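Long-range contacts in kinesin-like protein (Caenorhabditis elegans, PDB 5X3E), which probably hydrolyses ATP to drive movement along microtubules as a kinesin-6 motor, captured here in its nucleotide-free state: residues 117-122 with 407-412; 328-333 with 393-398; 364-369 with 383-388. All coordinates share one frame; numbering follows the deposited sequence.

Contact 1: residues 117-122 with 407-412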
loop_
_atom_site.group_PDB
_atom_site.type_symbol
_atom_site.label_atom_id
_atom_site.label_comp_id
_atom_site.label_asym_id
_atom_site.label_seq_id
_atom_site.Cartn_x
_atom_site.Cartn_y
_atom_site.Cartn_z
ATOM N N PHE A 117 2.028 -5.379 -0.355
ATOM C CA PHE A 117 2.916 -5.287 -1.505
ATOM C C PHE A 117 2.360 -6.094 -2.671
ATOM O O PHE A 117 1.755 -7.153 -2.478
ATOM C CB PHE A 117 4.312 -5.836 -1.199
ATOM C CG PHE A 117 5.048 -5.112 -0.119
ATOM C CD1 PHE A 117 5.726 -3.933 -0.391
ATOM C CD2 PHE A 117 5.114 -5.643 1.156
ATOM C CE1 PHE A 117 6.429 -3.274 0.601
ATOM C CE2 PHE A 117 5.814 -4.995 2.148
ATOM C CZ PHE A 117 6.475 -3.807 1.872
ATOM N N THR A 118 2.592 -5.603 -3.885
ATOM C CA THR A 118 2.508 -6.425 -5.087
ATOM C C THR A 118 3.913 -6.559 -5.662
ATOM O O THR A 118 4.594 -5.553 -5.887
ATOM C CB THR A 118 1.545 -5.838 -6.131
ATOM O OG1 THR A 118 1.907 -4.488 -6.444
ATOM C CG2 THR A 118 0.114 -5.872 -5.621
ATOM N N TYR A 119 4.348 -7.798 -5.866
ATOM C CA TYR A 119 5.704 -8.119 -6.291
ATOM C C TYR A 119 5.665 -8.930 -7.582
ATOM O O TYR A 119 4.698 -9.649 -7.844
ATOM C CB TYR A 119 6.433 -8.905 -5.194
ATOM C CG TYR A 119 7.875 -9.230 -5.495
ATOM C CD1 TYR A 119 8.894 -8.382 -5.091
ATOM C CD2 TYR A 119 8.218 -10.393 -6.173
ATOM C CE1 TYR A 119 10.215 -8.672 -5.365
ATOM C CE2 TYR A 119 9.536 -10.690 -6.453
ATOM C CZ TYR A 119 10.530 -9.826 -6.044
ATOM O OH TYR A 119 11.848 -10.114 -6.311
ATOM N N GLY A 120 6.704 -8.802 -8.393
ATOM C CA GLY A 120 6.824 -9.639 -9.572
ATOM C C GLY A 120 7.556 -8.934 -10.698
ATOM O O GLY A 120 8.075 -7.833 -10.544
ATOM N N VAL A 121 7.630 -9.636 -11.829
ATOM C CA VAL A 121 8.244 -9.129 -13.054
ATOM C C VAL A 121 7.287 -8.148 -13.725
ATOM O O VAL A 121 6.117 -8.049 -13.340
ATOM C CB VAL A 121 8.606 -10.291 -13.999
ATOM C CG1 VAL A 121 9.640 -9.866 -15.025
ATOM C CG2 VAL A 121 9.118 -11.469 -13.207
ATOM N N THR A 122 7.785 -7.387 -14.700
ATOM C CA THR A 122 6.911 -6.613 -15.575
ATOM C C THR A 122 6.085 -7.552 -16.452
ATOM O O THR A 122 6.556 -8.615 -16.864
ATOM C CB THR A 122 7.724 -5.653 -16.444
ATOM O OG1 THR A 122 8.655 -4.938 -15.623
ATOM C CG2 THR A 122 6.813 -4.655 -17.141
ATOM N N MET A 407 1.953 -9.865 1.420
ATOM C CA MET A 407 2.652 -9.723 0.153
ATOM C C MET A 407 1.952 -10.558 -0.911
ATOM O O MET A 407 1.630 -11.732 -0.685
ATOM C CB MET A 407 4.119 -10.144 0.281
ATOM C CG MET A 407 4.892 -10.048 -1.025
ATOM S SD MET A 407 6.609 -9.555 -0.787
ATOM C CE MET A 407 6.942 -10.314 0.798
ATOM N N VAL A 408 1.703 -9.939 -2.058
ATOM C CA VAL A 408 1.066 -10.588 -3.196
ATOM C C VAL A 408 2.131 -10.773 -4.268
ATOM O O VAL A 408 2.549 -9.803 -4.915
ATOM C CB VAL A 408 -0.119 -9.773 -3.725
ATOM C CG1 VAL A 408 -0.738 -10.467 -4.922
ATOM C CG2 VAL A 408 -1.144 -9.560 -2.625
ATOM N N ILE A 409 2.589 -12.009 -4.444
ATOM C CA ILE A 409 3.570 -12.341 -5.470
ATOM C C ILE A 409 2.824 -12.606 -6.771
ATOM O O ILE A 409 2.116 -13.606 -6.898
ATOM C CB ILE A 409 4.421 -13.551 -5.069
ATOM C CG1 ILE A 409 5.088 -13.312 -3.718
ATOM C CG2 ILE A 409 5.472 -13.837 -6.130
ATOM C CD1 ILE A 409 6.048 -12.162 -3.724
ATOM N N CYS A 410 2.980 -11.710 -7.738
ATOM C CA CYS A 410 2.424 -11.906 -9.069
ATOM C C CYS A 410 3.470 -12.589 -9.943
ATOM O O CYS A 410 4.613 -12.126 -10.022
ATOM C CB CYS A 410 2.012 -10.562 -9.675
ATOM S SG CYS A 410 0.698 -9.711 -8.752
ATOM N N VAL A 411 3.083 -13.673 -10.612
ATOM C CA VAL A 411 4.013 -14.428 -11.447
ATOM C C VAL A 411 3.344 -14.767 -12.773
ATOM O O VAL A 411 2.138 -15.026 -12.826
ATOM C CB VAL A 411 4.517 -15.712 -10.756
ATOM C CG1 VAL A 411 5.442 -15.380 -9.590
ATOM C CG2 VAL A 411 3.360 -16.545 -10.292
ATOM N N ASN A 412 4.134 -14.757 -13.848
ATOM C CA ASN A 412 3.644 -15.132 -15.162
ATOM C C ASN A 412 4.023 -16.574 -15.459
ATOM O O ASN A 412 5.214 -16.915 -15.401
ATOM C CB ASN A 412 4.209 -14.205 -16.233
ATOM C CG ASN A 412 3.456 -14.307 -17.553
ATOM O OD1 ASN A 412 3.116 -15.399 -18.007
ATOM N ND2 ASN A 412 3.174 -13.161 -18.161
HETATM O O HOH W 1 7.212 -12.378 -10.937
#

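Contact 2: residues 328-333 with 393-398. With SO4 (sulfate ion), chain M.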
loop_
_atom_site.group_PDB
_atom_site.type_symbol
_atom_site.label_atom_id
_atom_site.label_comp_id
_atom_site.label_asym_id
_atom_site.label_seq_id
_atom_site.Cartn_x
_atom_site.Cartn_y
_atom_site.Cartn_z
ATOM N N GLN A 328 -3.290 3.303 9.523
ATOM C CA GLN A 328 -2.814 3.332 8.146
ATOM C C GLN A 328 -3.109 2.033 7.420
ATOM O O GLN A 328 -2.924 0.942 7.971
ATOM C CB GLN A 328 -1.309 3.544 8.065
ATOM C CG GLN A 328 -0.818 4.890 8.462
ATOM C CD GLN A 328 0.642 5.056 8.116
ATOM O OE1 GLN A 328 1.311 4.094 7.724
ATOM N NE2 GLN A 328 1.150 6.272 8.257
ATOM N N LEU A 329 -3.518 2.158 6.162
ATOM C CA LEU A 329 -3.479 1.056 5.214
ATOM C C LEU A 329 -2.579 1.498 4.072
ATOM O O LEU A 329 -2.883 2.474 3.378
ATOM C CB LEU A 329 -4.877 0.685 4.715
ATOM C CG LEU A 329 -5.069 -0.737 4.174
ATOM C CD1 LEU A 329 -6.543 -1.073 4.048
ATOM C CD2 LEU A 329 -4.390 -0.917 2.838
ATOM N N CYS A 330 -1.477 0.785 3.887
ATOM C CA CYS A 330 -0.428 1.183 2.965
ATOM C C CYS A 330 -0.321 0.153 1.847
ATOM O O CYS A 330 -0.085 -1.031 2.108
ATOM C CB CYS A 330 0.899 1.333 3.708
ATOM S SG CYS A 330 2.251 1.757 2.625
ATOM N N LEU A 331 -0.488 0.612 0.609
ATOM C CA LEU A 331 -0.476 -0.234 -0.580
ATOM C C LEU A 331 0.742 0.136 -1.416
ATOM O O LEU A 331 0.873 1.285 -1.849
ATOM C CB LEU A 331 -1.763 -0.047 -1.387
ATOM C CG LEU A 331 -3.064 -0.378 -0.651
ATOM C CD1 LEU A 331 -4.248 0.141 -1.436
ATOM C CD2 LEU A 331 -3.185 -1.880 -0.427
ATOM N N VAL A 332 1.622 -0.835 -1.648
ATOM C CA VAL A 332 2.918 -0.593 -2.275
ATOM C C VAL A 332 3.000 -1.418 -3.548
ATOM O O VAL A 332 2.847 -2.647 -3.511
ATOM C CB VAL A 332 4.078 -0.943 -1.332
ATOM C CG1 VAL A 332 5.417 -0.672 -2.011
ATOM C CG2 VAL A 332 3.947 -0.163 -0.036
ATOM N N ASP A 333 3.251 -0.745 -4.667
ATOM C CA ASP A 333 3.419 -1.393 -5.963
ATOM C C ASP A 333 4.914 -1.388 -6.265
ATOM O O ASP A 333 5.459 -0.396 -6.755
ATOM C CB ASP A 333 2.609 -0.676 -7.039
ATOM C CG ASP A 333 2.586 -1.432 -8.352
ATOM O OD1 ASP A 333 3.017 -2.600 -8.361
ATOM O OD2 ASP A 333 2.142 -0.861 -9.372
ATOM N N HIS A 393 13.538 0.936 5.008
ATOM C CA HIS A 393 13.549 1.853 6.142
ATOM C C HIS A 393 12.169 2.454 6.372
ATOM O O HIS A 393 11.723 2.599 7.518
ATOM C CB HIS A 393 14.594 2.942 5.893
ATOM C CG HIS A 393 14.871 3.820 7.073
ATOM N ND1 HIS A 393 15.362 5.100 6.938
ATOM C CD2 HIS A 393 14.747 3.601 8.403
ATOM C CE1 HIS A 393 15.517 5.638 8.135
ATOM N NE2 HIS A 393 15.151 4.749 9.041
ATOM N N LEU A 394 11.469 2.795 5.287
ATOM C CA LEU A 394 10.147 3.403 5.396
ATOM C C LEU A 394 9.133 2.479 6.066
ATOM O O LEU A 394 8.178 2.959 6.689
ATOM C CB LEU A 394 9.662 3.805 4.006
ATOM C CG LEU A 394 8.298 4.475 3.876
ATOM C CD1 LEU A 394 8.243 5.750 4.700
ATOM C CD2 LEU A 394 8.004 4.760 2.414
ATOM N N PHE A 395 9.331 1.163 5.985
ATOM C CA PHE A 395 8.425 0.206 6.608
ATOM C C PHE A 395 9.077 -0.502 7.794
ATOM O O PHE A 395 8.795 -1.672 8.067
ATOM C CB PHE A 395 7.922 -0.795 5.570
ATOM C CG PHE A 395 7.284 -0.142 4.381
ATOM C CD1 PHE A 395 6.142 0.635 4.536
ATOM C CD2 PHE A 395 7.833 -0.275 3.117
ATOM C CE1 PHE A 395 5.556 1.264 3.450
ATOM C CE2 PHE A 395 7.251 0.347 2.025
ATOM C CZ PHE A 395 6.113 1.120 2.193
ATOM N N LYS A 396 9.947 0.218 8.510
ATOM C CA LYS A 396 10.613 -0.344 9.680
ATOM C C LYS A 396 9.608 -0.876 10.696
ATOM O O LYS A 396 9.768 -1.988 11.212
ATOM C CB LYS A 396 11.525 0.712 10.308
ATOM C CG LYS A 396 11.906 0.428 11.749
ATOM C CD LYS A 396 12.593 1.625 12.382
ATOM C CE LYS A 396 12.180 1.804 13.835
ATOM N NZ LYS A 396 12.632 3.108 14.394
ATOM N N ASN A 397 8.566 -0.097 10.994
ATOM C CA ASN A 397 7.596 -0.499 12.008
ATOM C C ASN A 397 6.958 -1.839 11.663
ATOM O O ASN A 397 6.882 -2.739 12.507
ATOM C CB ASN A 397 6.531 0.586 12.168
ATOM C CG ASN A 397 7.128 1.936 12.519
ATOM O OD1 ASN A 397 6.941 2.918 11.801
ATOM N ND2 ASN A 397 7.858 1.988 13.625
ATOM N N TYR A 398 6.491 -1.988 10.419
ATOM C CA TYR A 398 5.892 -3.245 9.984
ATOM C C TYR A 398 6.892 -4.395 10.062
ATOM O O TYR A 398 6.575 -5.481 10.562
ATOM C CB TYR A 398 5.354 -3.102 8.557
ATOM C CG TYR A 398 4.224 -2.112 8.388
ATOM C CD1 TYR A 398 4.469 -0.823 7.932
ATOM C CD2 TYR A 398 2.910 -2.464 8.678
ATOM C CE1 TYR A 398 3.440 0.090 7.770
ATOM C CE2 TYR A 398 1.869 -1.558 8.516
ATOM C CZ TYR A 398 2.140 -0.285 8.060
ATOM O OH TYR A 398 1.115 0.619 7.899
HETATM S S SO4 M . 15.551 6.146 12.178
HETATM O O1 SO4 M . 14.800 7.232 11.550
HETATM O O2 SO4 M . 14.725 4.946 12.289
HETATM O O3 SO4 M . 16.738 5.867 11.374
HETATM O O4 SO4 M . 15.971 6.548 13.517
#

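Contact 3: residues 364-369 with 383-388. With SO4 (sulfate ion), chain K; SO4 (sulfate ion), chain M.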
loop_
_atom_site.group_PDB
_atom_site.type_symbol
_atom_site.label_atom_id
_atom_site.label_comp_id
_atom_site.label_asym_id
_atom_site.label_seq_id
_atom_site.Cartn_x
_atom_site.Cartn_y
_atom_site.Cartn_z
ATOM N N ARG A 364 13.531 -9.025 1.028
ATOM C CA ARG A 364 13.535 -10.467 1.255
ATOM C C ARG A 364 14.171 -10.807 2.596
ATOM O O ARG A 364 13.571 -11.506 3.421
ATOM C CB ARG A 364 14.269 -11.177 0.112
ATOM C CG ARG A 364 13.653 -12.511 -0.320
ATOM C CD ARG A 364 14.656 -13.381 -1.078
ATOM N NE ARG A 364 15.509 -12.597 -1.972
ATOM C CZ ARG A 364 15.250 -12.362 -3.254
ATOM N NH1 ARG A 364 14.152 -12.851 -3.816
ATOM N NH2 ARG A 364 16.091 -11.630 -3.977
ATOM N N GLN A 365 15.394 -10.315 2.827
ATOM C CA GLN A 365 16.084 -10.573 4.086
ATOM C C GLN A 365 15.255 -10.111 5.278
ATOM O O GLN A 365 15.222 -10.780 6.318
ATOM C CB GLN A 365 17.451 -9.882 4.083
ATOM C CG GLN A 365 18.353 -10.285 2.929
ATOM C CD GLN A 365 19.595 -9.418 2.827
ATOM O OE1 GLN A 365 19.913 -8.660 3.744
ATOM N NE2 GLN A 365 20.303 -9.526 1.707
ATOM N N CYS A 366 14.572 -8.974 5.144
ATOM C CA CYS A 366 13.848 -8.416 6.280
ATOM C C CYS A 366 12.619 -9.244 6.643
ATOM O O CYS A 366 12.360 -9.471 7.831
ATOM C CB CYS A 366 13.479 -6.962 6.005
ATOM S SG CYS A 366 14.897 -5.850 6.189
ATOM N N ILE A 367 11.848 -9.712 5.655
ATOM C CA ILE A 367 10.688 -10.534 6.010
ATOM C C ILE A 367 11.124 -11.901 6.519
ATOM O O ILE A 367 10.380 -12.543 7.270
ATOM C CB ILE A 367 9.680 -10.720 4.848
ATOM C CG1 ILE A 367 10.101 -11.866 3.936
ATOM C CG2 ILE A 367 9.491 -9.436 4.049
ATOM C CD1 ILE A 367 8.987 -12.383 3.072
ATOM N N GLU A 368 12.319 -12.363 6.137
ATOM C CA GLU A 368 12.827 -13.613 6.686
ATOM C C GLU A 368 13.227 -13.437 8.143
ATOM O O GLU A 368 12.966 -14.317 8.973
ATOM C CB GLU A 368 14.000 -14.126 5.852
ATOM C CG GLU A 368 13.571 -14.684 4.501
ATOM C CD GLU A 368 14.715 -15.296 3.721
ATOM O OE1 GLU A 368 15.133 -16.424 4.057
ATOM O OE2 GLU A 368 15.189 -14.654 2.760
ATOM N N VAL A 369 13.860 -12.309 8.472
ATOM C CA VAL A 369 14.117 -11.985 9.873
ATOM C C VAL A 369 12.801 -11.793 10.617
ATOM O O VAL A 369 12.671 -12.177 11.787
ATOM C CB VAL A 369 15.021 -10.741 9.978
ATOM C CG1 VAL A 369 15.227 -10.352 11.433
ATOM C CG2 VAL A 369 16.358 -11.009 9.312
ATOM N N GLN A 383 18.023 -8.556 14.874
ATOM C CA GLN A 383 17.813 -7.246 14.277
ATOM C C GLN A 383 17.319 -7.381 12.842
ATOM O O GLN A 383 17.760 -8.259 12.095
ATOM C CB GLN A 383 19.121 -6.448 14.321
ATOM C CG GLN A 383 19.083 -5.087 13.641
ATOM C CD GLN A 383 18.247 -4.077 14.399
ATOM O OE1 GLN A 383 17.386 -3.411 13.824
ATOM N NE2 GLN A 383 18.502 -3.952 15.697
ATOM N N VAL A 384 16.394 -6.506 12.465
ATOM C CA VAL A 384 15.901 -6.426 11.093
ATOM C C VAL A 384 16.792 -5.441 10.341
ATOM O O VAL A 384 16.918 -4.284 10.776
ATOM C CB VAL A 384 14.433 -5.981 11.050
ATOM C CG1 VAL A 384 13.938 -5.914 9.618
ATOM C CG2 VAL A 384 13.574 -6.920 11.870
ATOM N N PRO A 385 17.435 -5.850 9.242
ATOM C CA PRO A 385 18.372 -4.968 8.518
ATOM C C PRO A 385 17.660 -3.925 7.661
ATOM O O PRO A 385 17.921 -3.778 6.465
ATOM C CB PRO A 385 19.171 -5.971 7.672
ATOM C CG PRO A 385 18.204 -7.084 7.418
ATOM C CD PRO A 385 17.383 -7.207 8.667
ATOM N N TYR A 386 16.761 -3.163 8.288
ATOM C CA TYR A 386 15.897 -2.273 7.525
ATOM C C TYR A 386 16.615 -1.043 6.986
ATOM O O TYR A 386 16.075 -0.383 6.092
ATOM C CB TYR A 386 14.684 -1.838 8.360
ATOM C CG TYR A 386 15.009 -1.157 9.671
ATOM C CD1 TYR A 386 15.345 0.191 9.718
ATOM C CD2 TYR A 386 14.955 -1.861 10.865
ATOM C CE1 TYR A 386 15.638 0.813 10.919
ATOM C CE2 TYR A 386 15.244 -1.248 12.065
ATOM C CZ TYR A 386 15.585 0.087 12.087
ATOM O OH TYR A 386 15.868 0.697 13.284
ATOM N N ARG A 387 17.809 -0.721 7.486
ATOM C CA ARG A 387 18.495 0.475 7.008
ATOM C C ARG A 387 19.228 0.264 5.693
ATOM O O ARG A 387 19.709 1.240 5.111
ATOM C CB ARG A 387 19.481 0.976 8.063
ATOM C CG ARG A 387 18.810 1.437 9.334
ATOM C CD ARG A 387 19.801 1.963 10.354
ATOM N NE ARG A 387 19.111 2.342 11.581
ATOM C CZ ARG A 387 18.502 3.511 11.759
ATOM N NH1 ARG A 387 18.501 4.414 10.785
ATOM N NH2 ARG A 387 17.888 3.776 12.905
ATOM N N GLN A 388 19.306 -0.973 5.201
ATOM C CA GLN A 388 20.072 -1.262 3.995
ATOM C C GLN A 388 19.414 -0.727 2.725
ATOM O O GLN A 388 20.024 -0.822 1.654
ATOM C CB GLN A 388 20.311 -2.769 3.877
ATOM C CG GLN A 388 20.970 -3.382 5.106
ATOM C CD GLN A 388 21.447 -4.803 4.867
ATOM O OE1 GLN A 388 21.064 -5.444 3.885
ATOM N NE2 GLN A 388 22.295 -5.301 5.762
HETATM S S SO4 K . 21.265 -2.323 9.727
HETATM O O1 SO4 K . 19.810 -2.179 9.748
HETATM O O2 SO4 K . 21.649 -3.374 8.788
HETATM O O3 SO4 K . 21.868 -1.063 9.302
HETATM O O4 SO4 K . 21.744 -2.672 11.062
HETATM S S SO4 M . 15.551 6.146 12.178
HETATM O O1 SO4 M . 14.800 7.232 11.550
HETATM O O2 SO4 M . 14.725 4.946 12.289
HETATM O O3 SO4 M . 16.738 5.867 11.374
HETATM O O4 SO4 M . 15.971 6.548 13.517
#

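Contact 1: residues 117-122 with 407-412
Y119 and I409 stand next to each other on one face of two neighbouring strands, their side chains running alongside. With CG anti to the backbone N (chi1 -177°), the tyrosine stands its ring up from the sheet, and CD1 of I409, the far end of a branched chain, rests 3.6 Å from CB of Y119 and 3.7 Å from its CD2. A slim aliphatic tip suits this place, filling the angle between the ring and the strand that carries it; F427 meets the same ring edge-to-face, and A424 of helix 418-424 lies close to both side chains. Further back on this face, M407 comes obliquely to the F117 ring, its SD 5.4 Å from the ring centroid in a Met-aromatic contact. T118 and V408 occupy the other face, where T118 also lies against K126 and M130 of helix 126-130.

The strands run parallel in the central sheet of the kinesin motor domain, and 117-122 leads from its strand into what is probably the P-loop (Walker A) of this nucleotide-binding fold. Three backbone bonds alternate across the seam: V408 N to F117 O, Y119 N to V408 O (2.9 Å, the donor in the carbonyl plane) and C410 N to Y119 O. G120 has a phi of 149°, at which a side chain would press on the preceding carbonyl; a CB would also collide with C410 O, so glycine alone fits comfortably. A water joins the two segments here, accepting from V121 N at 2.9 Å and donating to C410 O at 2.8 Å. K126 NZ is hydrogen-bonded to G120 O and more weakly to V121 O, drawing the loop toward the following helix.

Contact 2: residues 328-333 with 393-398
F395 sits at the N-cap position between helices 390-394 and 396-399, and its ring reaches the face of strand 328-333 that carries C330 and V332. This is the close-packed part. V332 and F395 meet tip to tip, CG2 of the valine 3.4 Å from CZ of the ring, while SG of C330, anti to its backbone N (chi1 178°), comes to CE1 of F395 at 3.4 Å. The sulfur approaches the ring obliquely, 4.7 Å from its centroid. Small side chains with little polarity, a cysteine and a valine, suit a strand face on which an aromatic ring is laid.

Toward Q328 the fit loosens. The ring of Y398 and the amide of Q328 are inclined by 31°, and Y398 OH lies 3.5 Å from Q328 OE1, at best a weak hydrogen bond and not a settled one. Farther out, away from the strand, H393 NE2 and K396 NZ make weak bonds to a sulfate that probably came with the crystallisation medium, which R387 and H248 also hold. The chemistry therefore divides: apolar burial and sulfur-aromatic contact join the helices to the sheet, while the outer basic groups gather an anion that would probably favour a protonated H393.

Contact 3: residues 364-369 with 383-388
C366 has SG anti to its carbonyl carbon (chi1 -76°), and V384 has CG1 anti to its backbone N (chi1 -180°); these rotations bring SG to 3.6 Å from V384 CG1. The same sulfur lies 3.7 Å from CG of P385, so one compact, polarisable atom serves two neighbours. One turn along the helix, V369 presents both branches to the loop: CG1 meets CG2 of V384 at 3.8 Å, and CG2 points tip to tip at CD of P385, 4.0 Å away. An alanine here lacks both methyls that meet V384 and P385, which would probably loosen the loop against the helix.

P385 centres an inverse gamma turn, closed by a weak bond from Y386 N to V384 O; proline's restricted phi suits this tight bend. Beyond the turn, R387 directs its NH1 and, through a weak bond, its NH2 to one oxygen of a sulfate. The sequence V384-P385-Y386-R387 matches a kinesin signature that in relatives belongs to the microtubule-binding side. One side of helix 350-375, probably the switch II helix, is met by the returning chain, while T392 of helix 390-394 touches C366 and L399 of helix 396-399 lies against C366 and V384.

In the fold
Contacts 1 and 2 share the central sheet: strands 114-119 and 325-333 are neighbours, T118 N lies 3.0 Å from V332 O in a probable hydrogen bond, and F117 CE1 lies 4.0 Å from F395 CE2. Their centres are 16 Å apart. Here the presumed P-loop strand adjoins the strand ending at D333, in the likely switch II region, with T118 OG1 weakly bonded to D333 OD1. Contact 3 is centred 14 Å from contact 2 and 19 Å from contact 1. Along the chain it falls between the two segments of contact 2, which in turn falls between those of contact 1. M407 CE lies 3.7 Å from I367 CD1, where contacts 1 and 3 meet.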